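Local coordinates for protein KLLA0C04147p (Kluyveromyces lactis, PDB 5H2D) that binds ergosterol in its oxysterol-binding domain and probably transfers sterols between membranes, at residues V102-V107 and W267-R272; S108-T113 and I239-R244; W420-R423 and K427-D430. All coordinates share one frame; numbering follows the deposited sequence.

Contact 1: V102-V107 and W267-R272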
loop_
_atom_site.group_PDB
_atom_site.type_symbol
_atom_site.label_atom_id
_atom_site.label_comp_id
_atom_site.label_asym_id
_atom_site.label_seq_id
_atom_site.Cartn_x
_atom_site.Cartn_y
_atom_site.Cartn_z
ATOM N N VAL A 102 -1.787 15.508 1.293
ATOM C CA VAL A 102 -1.086 14.427 0.592
ATOM C C VAL A 102 -0.045 13.800 1.509
ATOM O O VAL A 102 0.051 12.567 1.625
ATOM C CB VAL A 102 -0.450 14.943 -0.715
ATOM C CG1 VAL A 102 0.577 13.939 -1.255
ATOM C CG2 VAL A 102 -1.516 15.208 -1.767
ATOM N N ALA A 103 0.752 14.639 2.180
ATOM C CA ALA A 103 1.797 14.136 3.065
ATOM C C ALA A 103 1.210 13.296 4.183
ATOM O O ALA A 103 1.725 12.221 4.508
ATOM C CB ALA A 103 2.595 15.297 3.655
ATOM N N ILE A 104 0.153 13.798 4.819
ATOM C CA ILE A 104 -0.409 13.030 5.919
ATOM C C ILE A 104 -1.045 11.748 5.394
ATOM O O ILE A 104 -0.964 10.704 6.051
ATOM C CB ILE A 104 -1.363 13.910 6.743
ATOM C CG1 ILE A 104 -0.522 14.978 7.453
ATOM C CG2 ILE A 104 -2.125 13.074 7.762
ATOM C CD1 ILE A 104 -1.306 16.112 8.079
ATOM N N PHE A 105 -1.603 11.767 4.177
ATOM C CA PHE A 105 -1.994 10.502 3.553
ATOM C C PHE A 105 -0.829 9.511 3.492
ATOM O O PHE A 105 -1.011 8.316 3.764
ATOM C CB PHE A 105 -2.553 10.737 2.149
ATOM C CG PHE A 105 -2.709 9.467 1.353
ATOM C CD1 PHE A 105 -3.784 8.619 1.579
ATOM C CD2 PHE A 105 -1.775 9.119 0.385
ATOM C CE1 PHE A 105 -3.917 7.429 0.849
ATOM C CE2 PHE A 105 -1.909 7.953 -0.353
ATOM C CZ PHE A 105 -2.979 7.104 -0.122
ATOM N N THR A 106 0.367 9.967 3.100
ATOM C CA THR A 106 1.478 9.017 2.991
ATOM C C THR A 106 1.875 8.448 4.347
ATOM O O THR A 106 2.400 7.328 4.408
ATOM C CB THR A 106 2.713 9.644 2.316
ATOM O OG1 THR A 106 3.388 10.536 3.216
ATOM C CG2 THR A 106 2.331 10.389 1.029
ATOM N N VAL A 107 1.598 9.175 5.430
ATOM C CA VAL A 107 1.918 8.712 6.776
ATOM C C VAL A 107 0.841 7.786 7.318
ATOM O O VAL A 107 1.128 6.904 8.144
ATOM C CB VAL A 107 2.110 9.936 7.693
ATOM C CG1 VAL A 107 2.233 9.514 9.156
ATOM C CG2 VAL A 107 3.317 10.756 7.239
ATOM N N TRP A 267 3.406 25.031 6.551
ATOM C CA TRP A 267 2.700 24.152 7.470
ATOM C C TRP A 267 3.708 23.229 8.135
ATOM O O TRP A 267 4.736 22.886 7.546
ATOM C CB TRP A 267 1.637 23.298 6.753
ATOM C CG TRP A 267 0.686 24.046 5.870
ATOM C CD1 TRP A 267 0.850 24.339 4.544
ATOM C CD2 TRP A 267 -0.596 24.564 6.239
ATOM N NE1 TRP A 267 -0.247 25.014 4.070
ATOM C CE2 TRP A 267 -1.149 25.171 5.090
ATOM C CE3 TRP A 267 -1.329 24.574 7.425
ATOM C CZ2 TRP A 267 -2.397 25.786 5.097
ATOM C CZ3 TRP A 267 -2.573 25.178 7.432
ATOM C CH2 TRP A 267 -3.096 25.775 6.274
ATOM N N ILE A 268 3.414 22.847 9.379
ATOM C CA ILE A 268 4.116 21.756 10.042
ATOM C C ILE A 268 3.057 20.785 10.542
ATOM O O ILE A 268 1.891 21.139 10.719
ATOM C CB ILE A 268 5.015 22.221 11.209
ATOM C CG1 ILE A 268 4.204 23.060 12.205
ATOM C CG2 ILE A 268 6.247 22.959 10.677
ATOM C CD1 ILE A 268 4.992 23.507 13.427
ATOM N N PHE A 269 3.474 19.540 10.747
ATOM C CA PHE A 269 2.567 18.536 11.280
ATOM C C PHE A 269 3.379 17.524 12.066
ATOM O O PHE A 269 4.603 17.431 11.925
ATOM C CB PHE A 269 1.742 17.862 10.173
ATOM C CG PHE A 269 2.547 16.999 9.228
ATOM C CD1 PHE A 269 2.811 15.670 9.531
ATOM C CD2 PHE A 269 2.998 17.509 8.019
ATOM C CE1 PHE A 269 3.538 14.873 8.651
ATOM C CE2 PHE A 269 3.718 16.714 7.146
ATOM C CZ PHE A 269 3.983 15.401 7.463
ATOM N N GLY A 270 2.690 16.775 12.910
ATOM C CA GLY A 270 3.376 15.803 13.738
ATOM C C GLY A 270 2.390 15.024 14.574
ATOM O O GLY A 270 1.226 15.407 14.729
ATOM N N GLY A 271 2.883 13.913 15.105
ATOM C CA GLY A 271 2.079 13.053 15.944
ATOM C C GLY A 271 2.775 11.715 16.098
ATOM O O GLY A 271 3.989 11.611 15.965
ATOM N N ARG A 272 1.976 10.700 16.385
ATOM C CA ARG A 272 2.469 9.335 16.479
ATOM C C ARG A 272 1.772 8.533 15.392
ATOM O O ARG A 272 0.542 8.541 15.310
ATOM C CB ARG A 272 2.227 8.763 17.878
ATOM C CG ARG A 272 2.859 9.632 18.977
ATOM C CD ARG A 272 2.928 8.915 20.313
ATOM N NE ARG A 272 4.155 8.132 20.438
ATOM C CZ ARG A 272 4.294 7.082 21.241
ATOM N NH1 ARG A 272 3.277 6.675 21.987
ATOM N NH2 ARG A 272 5.449 6.432 21.286
#
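The carbonyl oxygen of A103, whose methyl rests against the ring of F269, is gripped twice inside its own helix. T106 OG1 donates to A103 O at 2.7 Å, lying in the carbonyl plane on a lone pair, and V107 N adds a longer backbone bond of 3.2 Å to the same oxygen. The buried threonine hydroxyl thus has a partner within its own helix, while the neighbouring residues of the helix face the strand with hydrocarbon alone. Across the gap F269 stands up from 267-272 as the one side chain that reaches the helix. With CG placed between the backbone N and the carbonyl carbon (chi1 68°), its ring rises toward the helix, where it meets A103, I104 and V107. I104 covers one face: its CG1 sits 4.1 Å from the centroid of the F269 ring, 14° off the normal, a CH-pi contact, and its CD1 runs on down to F269 CB at 4.1 Å, so that the two side chains pass alongside each other in opposite directions. From the same side, but obliquely, A103 CB comes to 3.9 Å from F269 CE2, with V107 CG2 a looser neighbour of F269 CE1. V277 and A279 of the next strand also touch the phenylalanine. The axes of the two short segments run nearly parallel, 10.4 Å apart. F269 is thus the local link between helix 95-108 and strand 265-272, within the larger pattern of a helix packed against the antiparallel strands of an incomplete barrel, as in the OSBP family.

Contact 2: S108-T113 and I239-R244. With ERG (ergosterol), chain B; SO4 (sulfate ion), chain C.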
loop_
_atom_site.group_PDB
_atom_site.type_symbol
_atom_site.label_atom_id
_atom_site.label_comp_id
_atom_site.label_asym_id
_atom_site.label_seq_id
_atom_site.Cartn_x
_atom_site.Cartn_y
_atom_site.Cartn_z
ATOM N N SER A 108 -0.394 7.943 6.838
ATOM C CA SER A 108 -1.554 7.304 7.445
ATOM C C SER A 108 -1.542 5.786 7.311
ATOM O O SER A 108 -2.280 5.121 8.033
ATOM C CB SER A 108 -2.831 7.857 6.811
ATOM O OG SER A 108 -2.962 7.462 5.450
ATOM N N SER A 109 -0.766 5.231 6.394
ATOM C CA SER A 109 -0.818 3.795 6.139
ATOM C C SER A 109 0.137 2.987 7.011
ATOM O O SER A 109 0.255 1.766 6.812
ATOM C CB SER A 109 -0.540 3.514 4.666
ATOM O OG SER A 109 0.514 4.331 4.206
ATOM N N TYR A 110 0.777 3.602 8.003
ATOM C CA TYR A 110 1.709 2.848 8.833
ATOM C C TYR A 110 1.113 2.364 10.148
ATOM O O TYR A 110 1.626 1.396 10.721
ATOM C CB TYR A 110 3.008 3.670 9.043
ATOM C CG TYR A 110 3.691 3.634 7.708
ATOM C CD1 TYR A 110 4.378 2.492 7.304
ATOM C CD2 TYR A 110 3.490 4.645 6.780
ATOM C CE1 TYR A 110 4.902 2.389 6.052
ATOM C CE2 TYR A 110 4.013 4.548 5.511
ATOM C CZ TYR A 110 4.715 3.412 5.151
ATOM O OH TYR A 110 5.215 3.295 3.884
ATOM N N ALA A 111 -0.010 2.927 10.594
ATOM C CA ALA A 111 -0.639 2.402 11.800
ATOM C C ALA A 111 -0.995 0.934 11.643
ATOM O O ALA A 111 -0.892 0.156 12.599
ATOM C CB ALA A 111 -1.893 3.198 12.145
ATOM N N SER A 112 -1.427 0.537 10.446
ATOM C CA SER A 112 -1.861 -0.833 10.208
ATOM C C SER A 112 -0.723 -1.843 10.265
ATOM O O SER A 112 -1.004 -3.040 10.303
ATOM C CB SER A 112 -2.549 -0.939 8.844
ATOM O OG SER A 112 -1.653 -0.581 7.809
ATOM N N THR A 113 0.537 -1.399 10.287
ATOM C CA THR A 113 1.655 -2.345 10.336
ATOM C C THR A 113 1.946 -2.837 11.752
ATOM O O THR A 113 2.582 -3.888 11.917
ATOM C CB THR A 113 2.932 -1.730 9.732
ATOM O OG1 THR A 113 3.426 -0.654 10.544
ATOM C CG2 THR A 113 2.679 -1.213 8.323
ATOM N N ILE A 239 9.367 14.748 5.517
ATOM C CA ILE A 239 8.766 13.940 6.572
ATOM C C ILE A 239 9.846 13.137 7.275
ATOM O O ILE A 239 10.713 12.543 6.627
ATOM C CB ILE A 239 7.691 12.987 6.020
ATOM C CG1 ILE A 239 6.732 13.758 5.109
ATOM C CG2 ILE A 239 6.989 12.260 7.185
ATOM C CD1 ILE A 239 5.601 12.900 4.554
ATOM N N HIS A 240 9.764 13.073 8.599
ATOM C CA HIS A 240 10.777 12.380 9.388
ATOM C C HIS A 240 10.092 11.348 10.274
ATOM O O HIS A 240 9.412 11.713 11.236
ATOM C CB HIS A 240 11.589 13.380 10.215
ATOM C CG HIS A 240 11.854 14.663 9.489
ATOM N ND1 HIS A 240 12.925 14.829 8.637
ATOM C CD2 HIS A 240 11.161 15.827 9.451
ATOM C CE1 HIS A 240 12.894 16.046 8.124
ATOM N NE2 HIS A 240 11.832 16.671 8.597
ATOM N N PHE A 241 10.246 10.065 9.919
ATOM C CA PHE A 241 9.857 8.949 10.779
ATOM C C PHE A 241 11.030 8.640 11.695
ATOM O O PHE A 241 12.089 8.198 11.231
ATOM C CB PHE A 241 9.503 7.705 9.966
ATOM C CG PHE A 241 8.221 7.812 9.184
ATOM C CD1 PHE A 241 8.198 8.427 7.942
ATOM C CD2 PHE A 241 7.060 7.227 9.662
ATOM C CE1 PHE A 241 7.025 8.512 7.204
ATOM C CE2 PHE A 241 5.878 7.293 8.932
ATOM C CZ PHE A 241 5.862 7.935 7.697
ATOM N N LYS A 242 10.844 8.851 12.992
ATOM C CA LYS A 242 11.924 8.611 13.934
ATOM C C LYS A 242 12.134 7.114 14.126
ATOM O O LYS A 242 11.176 6.345 14.244
ATOM C CB LYS A 242 11.612 9.299 15.264
ATOM C CG LYS A 242 12.576 8.972 16.396
ATOM C CD LYS A 242 13.025 10.227 17.129
ATOM C CE LYS A 242 14.407 10.664 16.656
ATOM N NZ LYS A 242 14.939 11.831 17.414
ATOM N N ALA A 243 13.398 6.697 14.119
ATOM C CA ALA A 243 13.746 5.301 14.350
ATOM C C ALA A 243 13.743 4.990 15.841
ATOM O O ALA A 243 14.015 5.856 16.677
ATOM C CB ALA A 243 15.118 4.983 13.756
ATOM N N ARG A 244 13.431 3.739 16.176
ATOM C CA ARG A 244 13.431 3.342 17.577
ATOM C C ARG A 244 14.842 3.434 18.143
ATOM O O ARG A 244 15.809 2.984 17.522
ATOM C CB ARG A 244 12.891 1.920 17.749
ATOM C CG ARG A 244 12.517 1.588 19.190
ATOM C CD ARG A 244 12.842 0.149 19.547
ATOM N NE ARG A 244 14.237 -0.183 19.271
ATOM C CZ ARG A 244 14.816 -1.327 19.625
ATOM N NH1 ARG A 244 16.089 -1.550 19.328
ATOM N NH2 ARG A 244 14.122 -2.250 20.280
HETATM C C1 ERG B . 4.787 -1.268 4.605
HETATM C C2 ERG B . 3.812 -0.382 3.833
HETATM C C3 ERG B . 4.125 -0.538 2.368
HETATM C C4 ERG B . 3.964 -1.998 1.943
HETATM C C5 ERG B . 4.704 -2.899 2.779
HETATM C C6 ERG B . 5.219 -4.062 2.222
HETATM C C7 ERG B . 5.896 -5.033 2.977
HETATM C C8 ERG B . 6.073 -4.871 4.355
HETATM C C9 ERG B . 5.758 -3.602 4.924
HETATM C C10 ERG B . 4.695 -2.743 4.190
HETATM C C11 ERG B . 5.515 -3.636 6.493
HETATM C C12 ERG B . 6.460 -4.592 7.228
HETATM C C13 ERG B . 6.350 -5.980 6.564
HETATM C C14 ERG B . 6.888 -5.785 5.129
HETATM C C15 ERG B . 7.001 -7.214 4.641
HETATM C C16 ERG B . 7.485 -8.004 5.891
HETATM C C17 ERG B . 7.390 -6.989 7.063
HETATM C C18 ERG B . 4.921 -6.565 6.625
HETATM C C19 ERG B . 3.303 -3.306 4.591
HETATM C C20 ERG B . 7.102 -7.755 8.375
HETATM C C21 ERG B . 6.904 -6.861 9.593
HETATM C C22 ERG B . 8.312 -8.650 8.609
HETATM C C23 ERG B . 8.180 -10.138 8.536
HETATM C C24 ERG B . 9.415 -11.015 8.740
HETATM C C25 ERG B . 9.019 -12.217 9.608
HETATM C C26 ERG B . 8.541 -11.695 10.968
HETATM C C27 ERG B . 10.198 -13.171 9.863
HETATM C C28 ERG B . 9.874 -11.449 7.362
HETATM O O1 ERG B . 3.250 0.329 1.561
HETATM S S SO4 C . 16.915 -5.839 20.234
HETATM O O1 SO4 C . 16.043 -6.912 20.693
HETATM O O2 SO4 C . 16.109 -4.664 19.870
HETATM O O3 SO4 C . 17.848 -5.490 21.308
HETATM O O4 SO4 C . 17.700 -6.310 19.096
#
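The ring of Y110 is wedged between protein and lipid, meeting F241 with one ring atom and ergosterol with the atom diametrically across from it. Y110 CD2 lies 4.2 Å from F241 CZ, while Y110 CE1 comes to 3.7 Å from sterol atom C2. The two aromatic rings form an offset edge-to-face pair, their planes at 72° and their centroids 5.6 Å apart, in which the phenylalanine offers its edge to the tyrosine face. Both first torsions set CG anti to the carbonyl carbon (chi1 -72° at Y110), which sends the side chains toward one another until they cross at about a right angle. Behind the tyrosine its carbonyl is clasped by T113: T113 OG1 donates to Y110 O at 2.7 Å in the carbonyl plane, and T113 N binds the same oxygen at 3.0 Å. This double grip pins the turn that presents the ring, and N222 ND2 bonds to the threonine hydroxyl in turn. Farther along 239-244, R244 uses both terminal nitrogens on a single oxygen, NH1 and NH2 each 3.2 Å from O2 of a sulfate ion probably taken from the crystallisation liquor. Ergosterol is hydrogen-bonded with K205 NZ, whereas the Y110 contacts with C1 and C2 are van der Waals. This side of the sterol is therefore probably met mainly by van der Waals contact, and the edge-to-face geometry belongs to the Y110–F241 pair.

Contact 3: W420-R423 and K427-D430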
loop_
_atom_site.group_PDB
_atom_site.type_symbol
_atom_site.label_atom_id
_atom_site.label_comp_id
_atom_site.label_asym_id
_atom_site.label_seq_id
_atom_site.Cartn_x
_atom_site.Cartn_y
_atom_site.Cartn_z
ATOM N N TRP A 420 -9.872 -3.345 -16.849
ATOM C CA TRP A 420 -11.251 -3.160 -16.412
ATOM C C TRP A 420 -12.231 -3.327 -17.570
ATOM O O TRP A 420 -13.321 -3.871 -17.368
ATOM C CB TRP A 420 -11.409 -1.800 -15.730
ATOM C CG TRP A 420 -10.581 -1.700 -14.468
ATOM C CD1 TRP A 420 -9.360 -1.104 -14.336
ATOM C CD2 TRP A 420 -10.908 -2.245 -13.180
ATOM N NE1 TRP A 420 -8.910 -1.230 -13.036
ATOM C CE2 TRP A 420 -9.840 -1.923 -12.308
ATOM C CE3 TRP A 420 -12.004 -2.956 -12.674
ATOM C CZ2 TRP A 420 -9.839 -2.286 -10.963
ATOM C CZ3 TRP A 420 -12.003 -3.324 -11.337
ATOM C CH2 TRP A 420 -10.914 -2.989 -10.497
ATOM N N LYS A 421 -11.857 -2.895 -18.780
ATOM C CA LYS A 421 -12.736 -3.103 -19.931
ATOM C C LYS A 421 -12.866 -4.584 -20.258
ATOM O O LYS A 421 -13.977 -5.085 -20.484
ATOM C CB LYS A 421 -12.209 -2.331 -21.139
ATOM C CG LYS A 421 -12.019 -0.859 -20.869
ATOM C CD LYS A 421 -11.701 -0.075 -22.134
ATOM C CE LYS A 421 -10.466 -0.593 -22.823
ATOM N NZ LYS A 421 -10.053 0.304 -23.946
ATOM N N GLN A 422 -11.748 -5.309 -20.292
ATOM C CA GLN A 422 -11.829 -6.737 -20.575
ATOM C C GLN A 422 -12.585 -7.466 -19.477
ATOM O O GLN A 422 -13.287 -8.440 -19.752
ATOM C CB GLN A 422 -10.432 -7.328 -20.758
ATOM C CG GLN A 422 -9.652 -6.670 -21.880
ATOM C CD GLN A 422 -8.435 -7.470 -22.300
ATOM O OE1 GLN A 422 -8.268 -8.625 -21.907
ATOM N NE2 GLN A 422 -7.579 -6.858 -23.114
ATOM N N ARG A 423 -12.453 -7.003 -18.234
ATOM C CA ARG A 423 -13.234 -7.562 -17.134
ATOM C C ARG A 423 -14.726 -7.302 -17.334
ATOM O O ARG A 423 -15.556 -8.208 -17.181
ATOM C CB ARG A 423 -12.731 -6.952 -15.826
ATOM C CG ARG A 423 -13.466 -7.347 -14.549
ATOM C CD ARG A 423 -13.019 -6.401 -13.449
ATOM N NE ARG A 423 -13.530 -6.743 -12.123
ATOM C CZ ARG A 423 -14.721 -6.384 -11.656
ATOM N NH1 ARG A 423 -15.551 -5.688 -12.418
ATOM N NH2 ARG A 423 -15.082 -6.720 -10.433
ATOM N N LYS A 427 -13.944 -11.186 -20.531
ATOM C CA LYS A 427 -12.894 -11.700 -21.401
ATOM C C LYS A 427 -11.669 -12.188 -20.631
ATOM O O LYS A 427 -10.597 -12.334 -21.221
ATOM C CB LYS A 427 -12.480 -10.632 -22.413
ATOM C CG LYS A 427 -13.563 -10.283 -23.426
ATOM C CD LYS A 427 -13.868 -11.484 -24.299
ATOM C CE LYS A 427 -14.766 -11.122 -25.476
ATOM N NZ LYS A 427 -14.966 -12.294 -26.383
ATOM N N LEU A 428 -11.802 -12.466 -19.336
ATOM C CA LEU A 428 -10.636 -12.789 -18.517
ATOM C C LEU A 428 -10.445 -14.282 -18.261
ATOM O O LEU A 428 -9.418 -14.667 -17.686
ATOM C CB LEU A 428 -10.725 -12.058 -17.172
ATOM C CG LEU A 428 -10.748 -10.533 -17.211
ATOM C CD1 LEU A 428 -10.817 -9.979 -15.797
ATOM C CD2 LEU A 428 -9.502 -10.026 -17.940
ATOM N N ALA A 429 -11.373 -15.138 -18.697
ATOM C CA ALA A 429 -11.384 -16.518 -18.215
ATOM C C ALA A 429 -10.088 -17.259 -18.517
ATOM O O ALA A 429 -9.734 -18.199 -17.795
ATOM C CB ALA A 429 -12.572 -17.272 -18.808
ATOM N N ASP A 430 -9.365 -16.874 -19.566
ATOM C CA ASP A 430 -8.108 -17.537 -19.893
ATOM C C ASP A 430 -6.905 -16.609 -19.744
ATOM O O ASP A 430 -5.864 -16.824 -20.371
ATOM C CB ASP A 430 -8.165 -18.131 -21.299
ATOM C CG ASP A 430 -8.415 -19.636 -21.287
ATOM O OD1 ASP A 430 -7.973 -20.307 -20.330
ATOM O OD2 ASP A 430 -9.051 -20.148 -22.234
#
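The guanidinium of R423, a residue whose CB touches L428, has W420 over one face, with W420 CZ3 3.8 Å above its plane and offset toward the rim. Its polar atoms turn elsewhere: NE forms a salt bridge with E130, and NH2 bonds to the carbonyl of L23. An extended chain with CG anti to the backbone N (chi1 177°) carries the charged end away from 427-430, leaving CA, CB and CG of the arginine to meet the leucine. There L428 CD1 lies 3.6 Å from R423 CB, and the other methyl, CD2, reaches Q422 CB at 4.0 Å, so the leucine fork straddles the last part of the helix with one branch on each of two successive residues. If L428 were replaced by an alanine, the whole fork of CG and its two methyls would be gone, which is likely to uncover R423 CB and Q422 CB and open a gap between the helix end and the chain that follows it. The polar tie is a single backbone bond: K427 N donates to Q422 O at 2.9 Å and 160°, the donor tilted 21° from the carbonyl plane. K427 CB also sits 3.5 Å from that oxygen and 4.2 Å from Q422 CB, whereas the remainder of the lysine chain bends at chi2 and leads outward. The backbone bond from residue i+5 to the carbonyl of residue i, with the leucine just beyond folding back onto the helix, makes a C-terminal helix closure whose bond resembles the 6→1 bond of a Schellman motif.

In the fold
Contacts 1 and 2 are two neighbouring stations of one buried interface. Helix 95-108 and the loop that follows it supply one side, strands of the antiparallel wall the other, and contact 2 is nested within the chain loop closed by contact 1. They touch directly, V107 CG2 lying 3.8 Å from F241 CZ. Aliphatic groups on a phenylalanine give way to a pair of rings as the interface nears the sterol. Contact 3 lies across the chain's centre, about 39 Å from contact 1 between centres, partly buried at the periphery. It is local in sequence and combines a backbone hydrogen bond with methyl packing, where the core pair relies on side chains alone.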